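Local coordinates for peroxiredoxin 5 (Alvinella pompejana, PDB 2XHF), which probably reduces hydrogen peroxide and other peroxides as a thiol-dependent antioxidant enzyme of the thioredoxin-fold peroxiredoxin family, at residues D153-G156 against L157-L160. Residues are numbered along the deposited sequence; the frame is centred on the assembly and turned at random.
Sequences DITG and LACL
Thr155 is the N-cap of helix 156-165, the last of the chain, and accepts a hydrogen bond from Ala158, three residues on. Its OG1 lies 3.1 Å from Ala158 N, with an angle of 157° at the hydrogen. A chi1 of 58° sets this hydroxyl between the backbone N and the carbonyl carbon of its own residue, turned toward the first turn. Ala158 CB, which points back toward the loop, touches this oxygen at 3.4 Å and Asp153 O at 3.4 Å. A valine here would probably leave Ala158 N without its side-chain acceptor and fray the start of the helix.

Behind the cap the regular backbone ladder begins. Cys159 N reaches Thr155 O at 3.3 Å in a weak bond, followed by a shorter one from Leu160 N to Gly156 O at 3.1 Å. The close packing is on this buried side, where Cys159 CB sits 3.0 Å from Gly156 O. By contrast, Asp153 and Leu157 lie on the exposed side: Asp153 meets Ala158 mainly through its backbone, and Leu157, with CG anti to its backbone N (chi1 175°), extends away from the loop after its CB passes Thr155 OG1 at 3.9 Å.

The loop leads from strand 144-150, at one edge of the five-stranded sheet of the thioredoxin-like fold, to helix 156-165. Glu64 of helix 62-67 accepts from Leu157 N, supplementing the cap, while Cys159 and Leu160 pack on Phe72 of helix 69-74.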
# COMPACT_ATOMS: atom_id res chain seq x y z
N ASP A 153 -13.65 -21.14 -5.47
CA ASP A 153 -15.03 -20.70 -5.29
C ASP A 153 -15.17 -19.30 -4.70
O ASP A 153 -15.99 -19.10 -3.79
CB ASP A 153 -15.77 -21.67 -4.36
CG ASP A 153 -15.97 -23.02 -4.98
OD1 ASP A 153 -15.04 -23.86 -4.90
OD2 ASP A 153 -17.06 -23.25 -5.55
N ILE A 154 -14.41 -18.34 -5.20
CA ILE A 154 -14.44 -16.98 -4.65
C ILE A 154 -14.86 -15.97 -5.71
O ILE A 154 -14.50 -14.79 -5.64
CB ILE A 154 -13.07 -16.60 -4.06
CG1 ILE A 154 -11.97 -16.75 -5.11
CG2 ILE A 154 -12.76 -17.48 -2.85
CD1 ILE A 154 -10.64 -16.12 -4.71
N THR A 155 -15.65 -16.42 -6.68
CA THR A 155 -16.16 -15.52 -7.71
C THR A 155 -17.45 -14.86 -7.22
O THR A 155 -17.99 -15.22 -6.18
CB THR A 155 -16.47 -16.28 -9.01
OG1 THR A 155 -17.42 -17.32 -8.73
CG2 THR A 155 -15.21 -16.90 -9.59
N GLY A 156 -17.95 -13.87 -7.97
CA GLY A 156 -19.22 -13.27 -7.61
C GLY A 156 -20.34 -14.31 -7.62
O GLY A 156 -21.17 -14.39 -6.70
N LEU A 157 -20.36 -15.09 -8.69
CA LEU A 157 -21.36 -16.13 -8.90
C LEU A 157 -21.37 -17.10 -7.73
O LEU A 157 -22.44 -17.47 -7.20
CB LEU A 157 -21.05 -16.86 -10.19
CG LEU A 157 -21.95 -18.06 -10.48
CD1 LEU A 157 -23.41 -17.65 -10.37
CD2 LEU A 157 -21.63 -18.65 -11.84
N ALA A 158 -20.19 -17.54 -7.33
CA ALA A 158 -20.11 -18.51 -6.26
C ALA A 158 -20.86 -17.94 -5.06
O ALA A 158 -21.60 -18.63 -4.36
CB ALA A 158 -18.66 -18.80 -5.91
N CYS A 159 -20.66 -16.64 -4.86
CA CYS A 159 -21.27 -15.97 -3.75
C CYS A 159 -22.82 -15.97 -3.82
O CYS A 159 -23.52 -16.26 -2.83
CB CYS A 159 -20.71 -14.54 -3.69
SG CYS A 159 -21.21 -13.59 -2.32
N LEU A 160 -23.36 -15.64 -4.98
CA LEU A 160 -24.80 -15.59 -5.15
C LEU A 160 -25.50 -16.95 -4.95
O LEU A 160 -26.59 -17.02 -4.37
CB LEU A 160 -25.14 -15.04 -6.53
CG LEU A 160 -26.63 -14.93 -6.82
CD1 LEU A 160 -27.33 -14.05 -5.79
CD2 LEU A 160 -26.81 -14.39 -8.22